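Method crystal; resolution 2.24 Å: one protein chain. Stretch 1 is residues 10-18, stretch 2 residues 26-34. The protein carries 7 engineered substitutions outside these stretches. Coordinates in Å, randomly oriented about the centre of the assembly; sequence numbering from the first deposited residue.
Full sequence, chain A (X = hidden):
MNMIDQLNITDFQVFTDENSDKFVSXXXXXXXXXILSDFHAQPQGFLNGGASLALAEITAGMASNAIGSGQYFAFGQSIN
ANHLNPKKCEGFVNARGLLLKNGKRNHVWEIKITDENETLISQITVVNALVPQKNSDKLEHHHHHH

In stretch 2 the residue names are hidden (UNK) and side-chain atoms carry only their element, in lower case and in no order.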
# COMPACT_ATOMS: atom_id res chain seq x y z
N THR A 10 21.65 13.44 4.63
CA THR A 10 22.15 14.75 5.06
C THR A 10 21.02 15.72 5.39
O THR A 10 19.87 15.49 5.03
CB THR A 10 23.06 15.38 3.97
OG1 THR A 10 23.79 14.35 3.29
CG2 THR A 10 24.04 16.35 4.58
N ASP A 11 21.37 16.81 6.08
CA ASP A 11 20.46 17.94 6.33
C ASP A 11 19.13 17.52 6.95
O ASP A 11 18.08 18.08 6.61
CB ASP A 11 20.21 18.73 5.03
CG ASP A 11 21.47 19.40 4.48
OD1 ASP A 11 22.52 19.43 5.16
OD2 ASP A 11 21.40 19.92 3.34
N PHE A 12 19.15 16.54 7.86
CA PHE A 12 17.92 16.09 8.51
C PHE A 12 17.42 17.14 9.49
O PHE A 12 18.18 17.61 10.34
CB PHE A 12 18.09 14.73 9.20
CG PHE A 12 16.84 14.27 9.94
CD1 PHE A 12 15.76 13.73 9.23
CD2 PHE A 12 16.74 14.38 11.32
CE1 PHE A 12 14.61 13.31 9.90
CE2 PHE A 12 15.59 13.96 11.99
CZ PHE A 12 14.52 13.43 11.28
N GLN A 13 16.16 17.53 9.35
CA GLN A 13 15.49 18.41 10.31
C GLN A 13 14.00 18.10 10.38
O GLN A 13 13.34 17.90 9.36
CB GLN A 13 15.74 19.89 10.02
CG GLN A 13 15.45 20.35 8.59
CD GLN A 13 16.09 21.70 8.26
OE1 GLN A 13 17.22 22.00 8.66
NE2 GLN A 13 15.36 22.52 7.50
N VAL A 14 13.48 18.06 11.61
CA VAL A 14 12.06 17.89 11.89
C VAL A 14 11.54 19.19 12.52
O VAL A 14 12.22 19.80 13.35
CB VAL A 14 11.80 16.65 12.79
CG1 VAL A 14 12.48 16.81 14.14
CG2 VAL A 14 10.32 16.38 12.96
N PHE A 15 10.36 19.63 12.09
CA PHE A 15 9.86 20.96 12.46
C PHE A 15 8.34 21.08 12.38
O PHE A 15 7.68 20.27 11.73
CB PHE A 15 10.51 22.05 11.59
CG PHE A 15 10.28 21.86 10.10
CD1 PHE A 15 11.10 21.02 9.36
CD2 PHE A 15 9.24 22.53 9.46
CE1 PHE A 15 10.89 20.84 7.99
CE2 PHE A 15 9.02 22.36 8.09
CZ PHE A 15 9.85 21.51 7.36
N THR A 16 7.80 22.10 13.04
CA THR A 16 6.39 22.46 12.91
C THR A 16 6.28 23.79 12.18
O THR A 16 7.22 24.59 12.19
CB THR A 16 5.69 22.59 14.28
OG1 THR A 16 6.36 23.58 15.08
CG2 THR A 16 5.70 21.27 15.03
N ASP A 17 5.14 24.02 11.53
CA ASP A 17 4.87 25.31 10.91
C ASP A 17 4.58 26.34 11.99
O ASP A 17 4.09 26.00 13.07
CB ASP A 17 3.68 25.22 9.95
CG ASP A 17 3.82 24.07 8.96
OD1 ASP A 17 4.68 24.15 8.06
OD2 ASP A 17 3.05 23.09 9.08
N GLU A 18 4.89 27.61 11.70
CA GLU A 18 4.58 28.71 12.61
C GLU A 18 3.08 28.89 12.82
O GLU A 18 2.64 29.41 13.84
CB GLU A 18 5.20 30.02 12.12
CG GLU A 18 6.68 30.21 12.47
CD GLU A 18 7.63 29.52 11.51
OE1 GLU A 18 7.17 28.72 10.66
OE2 GLU A 18 8.86 29.77 11.60
N UNK A 26 -0.82 20.03 16.22
CA UNK A 26 0.39 20.55 15.59
C UNK A 26 0.68 19.82 14.28
O UNK A 26 0.53 18.59 14.20
c UNK A 26 1.43 22.47 18.00
c UNK A 26 1.57 22.98 19.43
c UNK A 26 1.59 20.42 16.53
n UNK A 26 0.33 22.80 20.25
c UNK A 26 1.39 20.96 17.95
N UNK A 27 1.09 20.57 13.26
CA UNK A 27 1.46 19.98 11.98
C UNK A 27 2.97 19.75 11.92
O UNK A 27 3.75 20.70 11.89
c UNK A 27 -1.19 21.88 9.86
c UNK A 27 1.54 20.26 9.47
c UNK A 27 -0.58 20.79 10.72
c UNK A 27 0.96 20.81 10.78
N UNK A 28 3.36 18.48 11.93
CA UNK A 28 4.76 18.08 11.93
C UNK A 28 5.26 17.71 10.54
O UNK A 28 4.58 17.01 9.78
c UNK A 28 4.97 16.89 12.88
o UNK A 28 4.65 18.29 18.40
c UNK A 28 4.89 17.26 14.35
c UNK A 28 4.73 17.95 17.06
c UNK A 28 3.68 17.15 15.05
c UNK A 28 5.93 18.07 16.39
c UNK A 28 6.00 17.73 15.04
c UNK A 28 3.60 17.49 16.40
N UNK A 29 6.45 18.20 10.22
CA UNK A 29 7.09 17.92 8.95
C UNK A 29 8.55 17.57 9.20
O UNK A 29 9.11 17.91 10.24
c UNK A 29 7.02 19.14 8.03
c UNK A 29 5.62 20.83 6.84
c UNK A 29 5.63 19.46 7.50
c UNK A 29 4.28 21.11 6.18
n UNK A 29 4.21 22.51 5.66
N UNK A 30 9.15 16.86 8.24
CA UNK A 30 10.61 16.72 8.19
C UNK A 30 11.17 16.97 6.80
O UNK A 30 10.46 16.88 5.80
c UNK A 30 11.82 13.91 6.84
c UNK A 30 9.65 12.23 7.19
c UNK A 30 10.90 14.19 7.85
c UNK A 30 11.10 15.37 8.76
c UNK A 30 11.65 12.81 6.00
c UNK A 30 10.56 11.97 6.18
c UNK A 30 9.82 13.34 8.02
N UNK A 31 12.46 17.31 6.77
CA UNK A 31 13.23 17.54 5.56
C UNK A 31 14.54 16.75 5.65
O UNK A 31 15.05 16.51 6.74
o UNK A 31 12.70 19.68 4.55
c UNK A 31 13.58 19.02 5.43
N UNK A 32 15.08 16.39 4.49
CA UNK A 32 16.40 15.75 4.40
C UNK A 32 16.85 15.63 2.95
O UNK A 32 16.07 15.83 2.02
o UNK A 32 15.62 13.44 4.31
c UNK A 32 16.40 14.36 5.06
N UNK A 33 18.12 15.30 2.78
CA UNK A 33 18.69 15.03 1.48
C UNK A 33 19.43 13.70 1.55
O UNK A 33 19.88 13.30 2.63
c UNK A 33 19.90 18.51 0.21
c UNK A 33 18.99 17.51 0.91
n UNK A 33 19.26 20.51 1.58
c UNK A 33 19.28 19.91 0.22
c UNK A 33 19.64 16.15 1.04
N UNK A 34 19.54 13.03 0.42
CA UNK A 34 20.40 11.86 0.31
C UNK A 34 21.36 12.05 -0.86
O UNK A 34 20.93 12.16 -2.01
c UNK A 34 20.44 9.33 -0.03
c UNK A 34 18.52 7.78 -1.65
se UNK A 34 19.39 7.70 0.10
c UNK A 34 19.58 10.58 0.14

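Position 26 carries five side-chain atoms, four carbons in an unbranched row ending in a nitrogen. Its CB lies 4.5 Å from CG2 of Thr-16, and the chain then leads away from stretch 1. The pattern is that of lysine: Lys-26, whose NZ is hydrogen-bonded elsewhere in the structure.

Position 27 has four carbons, forked at the first, with one arm two carbons long; the one-carbon arm comes within 3.2 Å of OD2 of Asp-17. A beta-branched aliphatic chain of this size is isoleucine. The backbone O of Ile-27 receives a CA-H...O contact from CA of Thr-16 at 3.3 Å.

At position 28 one carbon leads to a six-carbon ring bearing one oxygen, and CG2 of Thr-16 sits over one face of that ring, 3.8 Å from its centroid and 27° off the normal. This is Tyr-28, and the CH-pi contact joins directly paired residues.

Position 29 again shows four carbons in a row and a terminal nitrogen, which lies 2.9 Å from OD1 of Asp-17. The composition gives lysine. With chi2 to chi4 all t, Lys-29 extends to make this salt bridge through NZ, while its CB packs over one face of the Phe-15 ring, 4.0 Å from the centroid.

Position 30 has one carbon and a six-carbon ring without a heteroatom; its CB is 4.3 Å from CB of Val-14. This is Phe-30, whose CD1 is 4.2 Å from CE1 of Phe-12. The rings meet obliquely.

Position 31 holds one carbon and one oxygen; its CB lies 3.9 Å from CG of Gln-13, and the oxygen is 4.1 Å from CE1 of Phe-15. Such a side chain fits serine alone: Ser-31.

Position 32 repeats the carbon and oxygen, and its CB lies near the plane of the Phe-12 ring, at the edge, 4.3 Å from CD1. It is Ser-32, with OG hydrogen-bonded elsewhere in the structure.

Position 33 has four carbons in a row ending in nitrogen, 2.8 Å from OD2 of Asp-11. This is Lys-33, and chi4 of 69° (p) bends the end of its otherwise extended chain into the salt bridge.

Position 34 has two carbons, a selenium and a terminal carbon, unbranched. Its CB points away from stretch 1 and, at 5.7 Å from N of Thr-10, makes no contact. This is selenomethionine, Met-34.

The contact is an antiparallel strand pairing, with axes at 158°. Reciprocal backbone bonds fix the register: N of Phe-15 to O of Lys-29 and N of Lys-29 to O of Phe-15, each 2.8 Å; N of Gln-13 to O of Ser-31, 3.0 Å, and its return, N of Ser-31 to O of Gln-13, 2.8 Å. Beyond a one-residue bulge, N of Thr-10 bonds to O of Lys-33 at 2.7 Å, and N of Lys-33 to O of Thr-10 at 2.9 Å. Val-14, Thr-16, Tyr-28 and Phe-30 share one face; Gln-13, Phe-15, Lys-29 and Ser-31 share the other. Two salt bridges supplement this ladder, and 795 Å² is buried in all.

Stretch 2 26-34: KIYKFSSKM
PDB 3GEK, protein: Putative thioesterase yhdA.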